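Local coordinates for CRISPR-associated endonuclease C2c1 (Alicyclobacillus acidoterrestris, PDB 5U31), which uses a guide RNA to recognise PAM-flanked target DNA and cleaves it with a metal-dependent RuvC nuclease as part of bacterial antiviral immunity, at residues Y104-G113 / I226-Q237. The protein carries 3 engineered substitutions. Residues are numbered along the deposited sequence; the frame is centred on the assembly and turned at random.
Sequences YELLVPQAIG and IERMMSWESWNQ. With nucleotides of chain C; nucleotides of chain B.
Tyr104, Val108 and Gln110 pack against Met229, Met230 and Glu233 in a largely buried contact within the REC1 (Helical-1) domain, where the C-terminal end of helix 93-107 and the turn after it lie on one flank of the long helix 216-257. Val108, where the chain leaves the helix, has its CA 5.5 Å from CA of Met230, and Ala111 comes similarly near Glu233, with its CB against the carboxylate. CG2 of Val108 reaches CG of Met229 at 3.8 Å, while CG1 rests on the backbone at Met229 and Met230 and beside CG of Glu233. Met229 and Met230 are selenomethionines. With chi1 at 177°, CG of Tyr104 lies opposite the backbone N, and the ring carries its hydroxyl to the long helix, where OH donates to OE2 of Glu233 at 2.6 Å. The carboxylate receives this bond at the ring edge through its anti lone pair, its plane turned 47° from the ring. The same OE2 forms a salt bridge with Arg45, which probably favours the charged carboxylate in this buried place. Gln110, bent at chi2 (77°), sets its amide aslant across the Met230 side chain, OE1 3.4 Å from CG of Met230. The extended Met230 carries its CE methyl on to CD of Pro109, 3.6 Å away. At the far end of the turn, OE1 of Gln237 approaches CA of Gly113 at 3.4 Å. Ser234, beside CG of Gln110, hydrogen-bonds a DNA phosphate, so the contact borders the DNA; farther round the helix, Trp235 has the sugar of DT17 of chain C over one face and O2' of C98 of the guide RNA, chain B, over the other, both toward the rim. Helix 17-45 supplies Arg45 beside Tyr104 and Trp232, while helix 118-130 brings Phe125 against Leu107 and Ala118 against Met230.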
ATOM      1  N   TYR A 104      31.313  19.262   4.069  1.00 29.67           N
ATOM      2  CA  TYR A 104      30.265  18.298   3.763  1.00 28.66           C
ATOM      3  C   TYR A 104      29.099  18.423   4.730  1.00 28.63           C
ATOM      4  O   TYR A 104      27.935  18.341   4.324  1.00 37.05           O
ATOM      5  CB  TYR A 104      30.822  16.881   3.792  1.00 28.82           C
ATOM      6  CG  TYR A 104      29.752  15.850   3.554  1.00 31.26           C
ATOM      7  CD1 TYR A 104      29.217  15.665   2.287  1.00 28.16           C
ATOM      8  CD2 TYR A 104      29.265  15.071   4.595  1.00 28.72           C
ATOM      9  CE1 TYR A 104      28.232  14.730   2.060  1.00 27.96           C
ATOM     10  CE2 TYR A 104      28.277  14.133   4.374  1.00 29.19           C
ATOM     11  CZ  TYR A 104      27.764  13.968   3.105  1.00 28.12           C
ATOM     12  OH  TYR A 104      26.783  13.036   2.875  1.00 35.69           O
ATOM     13  N   GLU A 105      29.388  18.630   6.015  1.00 29.05           N
ATOM     14  CA  GLU A 105      28.318  18.762   6.993  1.00 29.12           C
ATOM     15  C   GLU A 105      27.557  20.074   6.840  1.00 35.49           C
ATOM     16  O   GLU A 105      26.443  20.193   7.359  1.00 37.56           O
ATOM     17  CB  GLU A 105      28.889  18.620   8.402  1.00 29.70           C
ATOM     18  CG  GLU A 105      29.556  17.272   8.639  1.00 29.93           C
ATOM     19  CD  GLU A 105      30.245  17.175   9.990  1.00 37.61           C
ATOM     20  OE1 GLU A 105      30.212  18.166  10.751  1.00 35.21           O
ATOM     21  OE2 GLU A 105      30.819  16.105  10.294  1.00 31.54           O
ATOM     22  N   LEU A 106      28.129  21.059   6.138  1.00 28.96           N
ATOM     23  CA  LEU A 106      27.376  22.262   5.797  1.00 31.29           C
ATOM     24  C   LEU A 106      26.511  22.049   4.563  1.00 28.37           C
ATOM     25  O   LEU A 106      25.414  22.613   4.472  1.00 29.88           O
ATOM     26  CB  LEU A 106      28.322  23.443   5.560  1.00 29.11           C
ATOM     27  CG  LEU A 106      29.169  23.955   6.726  1.00 29.68           C
ATOM     28  CD1 LEU A 106      30.039  25.106   6.277  1.00 29.90           C
ATOM     29  CD2 LEU A 106      28.294  24.377   7.876  1.00 29.96           C
ATOM     30  N   LEU A 107      26.987  21.244   3.613  1.00 28.13           N
ATOM     31  CA  LEU A 107      26.231  20.977   2.397  1.00 27.74           C
ATOM     32  C   LEU A 107      25.112  19.968   2.625  1.00 38.17           C
ATOM     33  O   LEU A 107      24.070  20.046   1.966  1.00 37.59           O
ATOM     34  CB  LEU A 107      27.173  20.481   1.297  1.00 27.65           C
ATOM     35  CG  LEU A 107      28.260  21.465   0.852  1.00 27.84           C
ATOM     36  CD1 LEU A 107      29.314  20.790  -0.008  1.00 30.03           C
ATOM     37  CD2 LEU A 107      27.644  22.624   0.098  1.00 27.76           C
ATOM     38  N   VAL A 108      25.306  19.015   3.531  1.00 27.68           N
ATOM     39  CA  VAL A 108      24.298  17.997   3.814  1.00 27.55           C
ATOM     40  C   VAL A 108      24.143  17.903   5.325  1.00 29.85           C
ATOM     41  O   VAL A 108      24.671  16.968   5.944  1.00 28.10           O
ATOM     42  CB  VAL A 108      24.678  16.636   3.205  1.00 27.45           C
ATOM     43  CG1 VAL A 108      23.574  15.613   3.446  1.00 34.32           C
ATOM     44  CG2 VAL A 108      24.940  16.771   1.717  1.00 27.21           C
ATOM     45  N   PRO A 109      23.448  18.850   5.961  1.00 28.33           N
ATOM     46  CA  PRO A 109      23.361  18.833   7.429  1.00 28.41           C
ATOM     47  C   PRO A 109      22.745  17.568   7.987  1.00 31.23           C
ATOM     48  O   PRO A 109      22.916  17.288   9.181  1.00 32.02           O
ATOM     49  CB  PRO A 109      22.504  20.066   7.741  1.00 28.51           C
ATOM     50  CG  PRO A 109      22.722  20.969   6.574  1.00 28.29           C
ATOM     51  CD  PRO A 109      22.827  20.055   5.390  1.00 27.88           C
ATOM     52  N   GLN A 110      22.047  16.785   7.158  1.00 28.08           N
ATOM     53  CA  GLN A 110      21.500  15.506   7.597  1.00 28.13           C
ATOM     54  C   GLN A 110      22.579  14.510   7.997  1.00 32.17           C
ATOM     55  O   GLN A 110      22.273  13.532   8.685  1.00 37.58           O
ATOM     56  CB  GLN A 110      20.637  14.896   6.493  1.00 27.72           C
ATOM     57  CG  GLN A 110      19.321  15.605   6.261  1.00 35.52           C
ATOM     58  CD  GLN A 110      19.470  16.893   5.479  1.00 27.38           C
ATOM     59  OE1 GLN A 110      20.572  17.406   5.305  1.00 47.04           O
ATOM     60  NE2 GLN A 110      18.356  17.420   5.000  1.00 27.23           N
ATOM     61  N   ALA A 111      23.826  14.727   7.574  1.00 33.09           N
ATOM     62  CA  ALA A 111      24.891  13.792   7.919  1.00 32.96           C
ATOM     63  C   ALA A 111      25.144  13.767   9.422  1.00 43.55           C
ATOM     64  O   ALA A 111      25.460  12.711   9.985  1.00 58.05           O
ATOM     65  CB  ALA A 111      26.169  14.145   7.161  1.00 28.81           C
ATOM     66  N   ILE A 112      25.005  14.912  10.094  1.00 36.11           N
ATOM     67  CA  ILE A 112      25.144  14.964  11.545  1.00 30.13           C
ATOM     68  C   ILE A 112      23.803  15.007  12.259  1.00 36.62           C
ATOM     69  O   ILE A 112      23.773  15.096  13.492  1.00 42.10           O
ATOM     70  CB  ILE A 112      25.997  16.167  11.987  1.00 30.46           C
ATOM     71  CG1 ILE A 112      25.318  17.473  11.574  1.00 30.15           C
ATOM     72  CG2 ILE A 112      27.385  16.059  11.412  1.00 33.20           C
ATOM     73  CD1 ILE A 112      26.011  18.707  12.074  1.00 30.54           C
ATOM     74  N   GLY A 113      22.692  14.966  11.529  1.00 32.18           N
ATOM     75  CA  GLY A 113      21.383  14.943  12.145  1.00 32.25           C
ATOM     76  C   GLY A 113      20.628  16.252  12.124  1.00 33.46           C
ATOM     77  O   GLY A 113      19.531  16.319  12.688  1.00 32.27           O
ATOM     78  N   ILE A 226      22.491  17.865  -4.104  1.00 26.43           N
ATOM     79  CA  ILE A 226      22.243  18.098  -2.688  1.00 26.46           C
ATOM     80  C   ILE A 226      21.015  17.319  -2.230  1.00 31.63           C
ATOM     81  O   ILE A 226      21.023  16.685  -1.167  1.00 35.33           O
ATOM     82  CB  ILE A 226      22.091  19.607  -2.426  1.00 26.57           C
ATOM     83  CG1 ILE A 226      23.368  20.356  -2.815  1.00 26.72           C
ATOM     84  CG2 ILE A 226      21.768  19.862  -0.978  1.00 33.99           C
ATOM     85  CD1 ILE A 226      24.543  20.089  -1.903  1.00 26.87           C
ATOM     86  N   GLU A 227      19.948  17.342  -3.033  1.00 32.04           N
ATOM     87  CA  GLU A 227      18.703  16.679  -2.659  1.00 26.19           C
ATOM     88  C   GLU A 227      18.919  15.197  -2.386  1.00 42.94           C
ATOM     89  O   GLU A 227      18.603  14.697  -1.299  1.00 49.30           O
ATOM     90  CB  GLU A 227      17.668  16.860  -3.763  1.00 26.15           C
ATOM     91  CG  GLU A 227      17.266  18.276  -3.995  1.00 36.11           C
ATOM     92  CD  GLU A 227      16.467  18.408  -5.258  1.00 44.75           C
ATOM     93  OE1 GLU A 227      16.255  19.547  -5.727  1.00 40.25           O
ATOM     94  OE2 GLU A 227      16.048  17.357  -5.781  1.00 39.42           O
ATOM     95  N   ARG A 228      19.447  14.471  -3.372  1.00 36.50           N
ATOM     96  CA  ARG A 228      19.615  13.035  -3.209  1.00 26.25           C
ATOM     97  C   ARG A 228      20.599  12.720  -2.099  1.00 26.40           C
ATOM     98  O   ARG A 228      20.499  11.667  -1.457  1.00 35.47           O
ATOM     99  CB  ARG A 228      20.064  12.412  -4.529  1.00 26.31           C
ATOM    100  CG  ARG A 228      21.460  12.790  -4.943  1.00 26.41           C
ATOM    101  CD  ARG A 228      21.768  12.315  -6.344  1.00 26.53           C
ATOM    102  NE  ARG A 228      21.676  10.866  -6.479  1.00 30.24           N
ATOM    103  CZ  ARG A 228      20.823  10.242  -7.285  1.00 33.56           C
ATOM    104  NH1 ARG A 228      19.987  10.940  -8.040  1.00 30.02           N
ATOM    105  NH2 ARG A 228      20.812   8.919  -7.343  1.00 42.67           N
HETATM  106  N   MSE A 229      21.535  13.625  -1.840  1.00 26.79           N
HETATM  107  CA  MSE A 229      22.549  13.415  -0.824  1.00 26.66           C
HETATM  108  C   MSE A 229      21.983  13.646   0.572  1.00 27.34           C
HETATM  109  O   MSE A 229      22.462  13.083   1.557  1.00 26.97           O
HETATM  110  CB  MSE A 229      23.730  14.342  -1.073  1.00 30.93           C
HETATM  111  CG  MSE A 229      25.035  13.773  -0.598  1.00 51.24           C
HETATM  112 SE   MSE A 229      25.383  12.066  -1.450  1.00 64.64          SE
HETATM  113  CE  MSE A 229      27.089  11.693  -0.591  1.00 56.46           C
HETATM  114  N   MSE A 230      20.956  14.478   0.649  1.00 26.59           N
HETATM  115  CA  MSE A 230      20.305  14.737   1.920  1.00 26.71           C
HETATM  116  C   MSE A 230      19.389  13.594   2.337  1.00 32.76           C
HETATM  117  O   MSE A 230      19.477  13.117   3.465  1.00 33.59           O
HETATM  118  CB  MSE A 230      19.521  16.041   1.852  1.00 33.05           C
HETATM  119  CG  MSE A 230      20.403  17.264   1.925  1.00 40.19           C
HETATM  120 SE   MSE A 230      19.383  18.901   1.767  1.00 45.64          SE
HETATM  121  CE  MSE A 230      20.666  20.165   2.515  1.00 85.56           C
ATOM    122  N   SER A 231      18.508  13.149   1.435  1.00 27.43           N
ATOM    123  CA  SER A 231      17.587  12.080   1.811  1.00 27.33           C
ATOM    124  C   SER A 231      18.334  10.789   2.100  1.00 32.80           C
ATOM    125  O   SER A 231      17.933  10.021   2.979  1.00 44.06           O
ATOM    126  CB  SER A 231      16.540  11.855   0.720  1.00 28.44           C
ATOM    127  OG  SER A 231      17.057  11.086  -0.352  1.00 43.52           O
ATOM    128  N   TRP A 232      19.428  10.541   1.387  1.00 31.42           N
ATOM    129  CA  TRP A 232      20.188   9.326   1.635  1.00 27.10           C
ATOM    130  C   TRP A 232      20.849   9.367   3.006  1.00 33.93           C
ATOM    131  O   TRP A 232      20.776   8.394   3.764  1.00 39.33           O
ATOM    132  CB  TRP A 232      21.208   9.138   0.523  1.00 27.12           C
ATOM    133  CG  TRP A 232      22.211   8.089   0.760  1.00 33.26           C
ATOM    134  CD1 TRP A 232      22.030   6.739   0.688  1.00 40.55           C
ATOM    135  CD2 TRP A 232      23.587   8.297   1.072  1.00 34.88           C
ATOM    136  NE1 TRP A 232      23.213   6.090   0.954  1.00 28.82           N
ATOM    137  CE2 TRP A 232      24.186   7.027   1.189  1.00 28.28           C
ATOM    138  CE3 TRP A 232      24.371   9.436   1.271  1.00 27.68           C
ATOM    139  CZ2 TRP A 232      25.532   6.865   1.493  1.00 34.98           C
ATOM    140  CZ3 TRP A 232      25.704   9.273   1.574  1.00 39.25           C
ATOM    141  CH2 TRP A 232      26.272   7.999   1.686  1.00 40.14           C
ATOM    142  N   GLU A 233      21.478  10.493   3.351  1.00 31.77           N
ATOM    143  CA  GLU A 233      22.041  10.633   4.690  1.00 29.76           C
ATOM    144  C   GLU A 233      20.961  10.514   5.755  1.00 28.86           C
ATOM    145  O   GLU A 233      21.205   9.971   6.838  1.00 34.46           O
ATOM    146  CB  GLU A 233      22.772  11.969   4.826  1.00 27.74           C
ATOM    147  CG  GLU A 233      24.178  11.972   4.267  1.00 30.83           C
ATOM    148  CD  GLU A 233      25.188  11.342   5.205  1.00 47.29           C
ATOM    149  OE1 GLU A 233      24.776  10.690   6.187  1.00 60.59           O
ATOM    150  OE2 GLU A 233      26.401  11.504   4.964  1.00 57.65           O
ATOM    151  N   SER A 234      19.764  11.030   5.472  1.00 27.58           N
ATOM    152  CA  SER A 234      18.660  10.831   6.401  1.00 27.72           C
ATOM    153  C   SER A 234      18.352   9.352   6.555  1.00 30.47           C
ATOM    154  O   SER A 234      18.059   8.884   7.662  1.00 36.68           O
ATOM    155  CB  SER A 234      17.426  11.598   5.931  1.00 34.90           C
ATOM    156  OG  SER A 234      17.540  12.972   6.255  1.00 46.04           O
ATOM    157  N   TRP A 235      18.444   8.594   5.462  1.00 27.75           N
ATOM    158  CA  TRP A 235      18.209   7.159   5.536  1.00 30.41           C
ATOM    159  C   TRP A 235      19.367   6.415   6.177  1.00 38.02           C
ATOM    160  O   TRP A 235      19.137   5.423   6.874  1.00 55.03           O
ATOM    161  CB  TRP A 235      17.920   6.598   4.146  1.00 27.76           C
ATOM    162  CG  TRP A 235      16.473   6.646   3.855  1.00 27.55           C
ATOM    163  CD1 TRP A 235      15.832   7.517   3.036  1.00 27.20           C
ATOM    164  CD2 TRP A 235      15.463   5.815   4.432  1.00 27.75           C
ATOM    165  NE1 TRP A 235      14.484   7.265   3.044  1.00 27.17           N
ATOM    166  CE2 TRP A 235      14.233   6.224   3.897  1.00 27.48           C
ATOM    167  CE3 TRP A 235      15.483   4.754   5.342  1.00 28.17           C
ATOM    168  CZ2 TRP A 235      13.032   5.614   4.239  1.00 36.84           C
ATOM    169  CZ3 TRP A 235      14.290   4.152   5.683  1.00 28.29           C
ATOM    170  CH2 TRP A 235      13.082   4.581   5.133  1.00 40.66           C
ATOM    171  N   ASN A 236      20.607   6.865   5.955  1.00 31.29           N
ATOM    172  CA  ASN A 236      21.736   6.292   6.684  1.00 30.70           C
ATOM    173  C   ASN A 236      21.523   6.399   8.187  1.00 36.48           C
ATOM    174  O   ASN A 236      21.828   5.463   8.937  1.00 33.38           O
ATOM    175  CB  ASN A 236      23.036   6.989   6.287  1.00 28.97           C
ATOM    176  CG  ASN A 236      23.776   6.266   5.184  1.00 42.18           C
ATOM    177  OD1 ASN A 236      23.808   5.037   5.134  1.00 33.89           O
ATOM    178  ND2 ASN A 236      24.389   7.033   4.294  1.00 57.18           N
ATOM    179  N   GLN A 237      20.997   7.535   8.644  1.00 29.18           N
ATOM    180  CA  GLN A 237      20.694   7.691  10.062  1.00 52.21           C
ATOM    181  C   GLN A 237      19.513   6.819  10.472  1.00 46.03           C
ATOM    182  O   GLN A 237      19.497   6.266  11.577  1.00 31.44           O
ATOM    183  CB  GLN A 237      20.420   9.162  10.373  1.00 48.29           C
ATOM    184  CG  GLN A 237      19.947   9.426  11.788  1.00 55.65           C
ATOM    185  CD  GLN A 237      20.010  10.891  12.154  1.00 65.40           C
ATOM    186  OE1 GLN A 237      21.007  11.567  11.890  1.00 80.87           O
ATOM    187  NE2 GLN A 237      18.942  11.394  12.763  1.00 56.51           N
TER
ATOM    188  P    DT C  19      14.135  19.561   0.145  1.00 37.88           P
ATOM    189  OP1  DT C  19      15.068  20.694   0.279  1.00 26.82           O
ATOM    190  OP2  DT C  19      13.033  19.436   1.127  1.00 49.63           O
ATOM    191  O5'  DT C  19      13.439  19.467  -1.305  1.00 26.59           O
ATOM    192  C5'  DT C  19      14.215  19.623  -2.470  1.00 26.52           C
ATOM    193  C4'  DT C  19      13.549  19.012  -3.701  1.00 26.46           C
ATOM    194  O4'  DT C  19      12.904  17.763  -3.390  1.00 26.36           O
ATOM    195  C3'  DT C  19      12.440  19.813  -4.336  1.00 26.68           C
ATOM    196  O3'  DT C  19      12.972  20.918  -5.054  1.00 36.85           O
ATOM    197  C2'  DT C  19      11.856  18.765  -5.278  1.00 26.61           C
ATOM    198  C1'  DT C  19      11.983  17.480  -4.438  1.00 34.05           C
ATOM    199  N1   DT C  19      10.689  17.052  -3.848  1.00 29.47           N
ATOM    200  C2   DT C  19       9.783  16.379  -4.633  1.00 28.41           C
ATOM    201  O2   DT C  19       9.989  16.093  -5.801  1.00 26.55           O
ATOM    202  N3   DT C  19       8.619  16.042  -3.996  1.00 27.28           N
ATOM    203  C4   DT C  19       8.278  16.308  -2.687  1.00 28.83           C
ATOM    204  O4   DT C  19       7.206  15.964  -2.210  1.00 31.28           O
ATOM    205  C5   DT C  19       9.269  17.021  -1.921  1.00 38.55           C
ATOM    206  C7   DT C  19       9.010  17.367  -0.488  1.00 50.82           C
ATOM    207  C6   DT C  19      10.411  17.360  -2.533  1.00 31.71           C
ATOM    208  P    DT C  17      11.552  10.103   7.360  1.00 53.44           P
ATOM    209  OP1  DT C  17      12.442   9.718   8.480  1.00 42.95           O
ATOM    210  OP2  DT C  17      10.351  10.939   7.591  1.00 53.10           O
ATOM    211  O5'  DT C  17      12.403  10.874   6.248  1.00 48.23           O
ATOM    212  C5'  DT C  17      13.541  10.262   5.666  1.00 40.02           C
ATOM    213  C4'  DT C  17      14.055  11.101   4.509  1.00 35.49           C
ATOM    214  O4'  DT C  17      13.508  10.600   3.260  1.00 27.26           O
ATOM    215  C3'  DT C  17      13.683  12.588   4.576  1.00 26.93           C
ATOM    216  O3'  DT C  17      14.833  13.390   4.334  1.00 30.70           O
ATOM    217  C2'  DT C  17      12.646  12.747   3.463  1.00 30.50           C
ATOM    218  C1'  DT C  17      13.106  11.693   2.473  1.00 34.84           C
ATOM    219  N1   DT C  17      12.041  11.240   1.530  1.00 27.50           N
ATOM    220  C2   DT C  17      12.406  10.784   0.288  1.00 34.50           C
ATOM    221  O2   DT C  17      13.564  10.725  -0.085  1.00 46.32           O
ATOM    222  N3   DT C  17      11.364  10.391  -0.508  1.00 42.04           N
ATOM    223  C4   DT C  17      10.020  10.412  -0.192  1.00 37.90           C
ATOM    224  O4   DT C  17       9.156  10.037  -0.977  1.00 49.03           O
ATOM    225  C5   DT C  17       9.704  10.905   1.128  1.00 26.58           C
ATOM    226  C7   DT C  17       8.279  10.971   1.583  1.00 26.74           C
ATOM    227  C6   DT C  17      10.717  11.291   1.917  1.00 26.60           C
TER
ATOM    228  P     C B  98      18.411   2.974  -4.355  1.00 47.37           P
ATOM    229  OP1   C B  98      19.711   2.264  -4.401  1.00 32.85           O
ATOM    230  OP2   C B  98      17.298   2.460  -5.196  1.00 27.97           O
ATOM    231  O5'   C B  98      17.930   3.050  -2.840  1.00 27.84           O
ATOM    232  C5'   C B  98      18.774   3.611  -1.851  1.00 29.76           C
ATOM    233  C4'   C B  98      18.020   3.908  -0.584  1.00 35.35           C
ATOM    234  O4'   C B  98      16.887   4.768  -0.861  1.00 33.75           O
ATOM    235  C3'   C B  98      17.410   2.710   0.116  1.00 28.07           C
ATOM    236  O3'   C B  98      18.368   2.011   0.887  1.00 28.49           O
ATOM    237  C2'   C B  98      16.303   3.343   0.946  1.00 27.86           C
ATOM    238  O2'   C B  98      16.834   3.936   2.119  1.00 37.16           O
ATOM    239  C1'   C B  98      15.826   4.461   0.016  1.00 27.43           C
ATOM    240  N1    C B  98      14.654   4.057  -0.790  1.00 27.39           N
ATOM    241  C2    C B  98      13.408   3.965  -0.165  1.00 29.12           C
ATOM    242  O2    C B  98      13.316   4.223   1.044  1.00 27.97           O
ATOM    243  N3    C B  98      12.331   3.595  -0.886  1.00 27.40           N
ATOM    244  C4    C B  98      12.463   3.329  -2.180  1.00 27.41           C
ATOM    245  N4    C B  98      11.361   2.972  -2.837  1.00 27.48           N
ATOM    246  C5    C B  98      13.717   3.418  -2.850  1.00 27.42           C
ATOM    247  C6    C B  98      14.779   3.784  -2.122  1.00 27.40           C
TER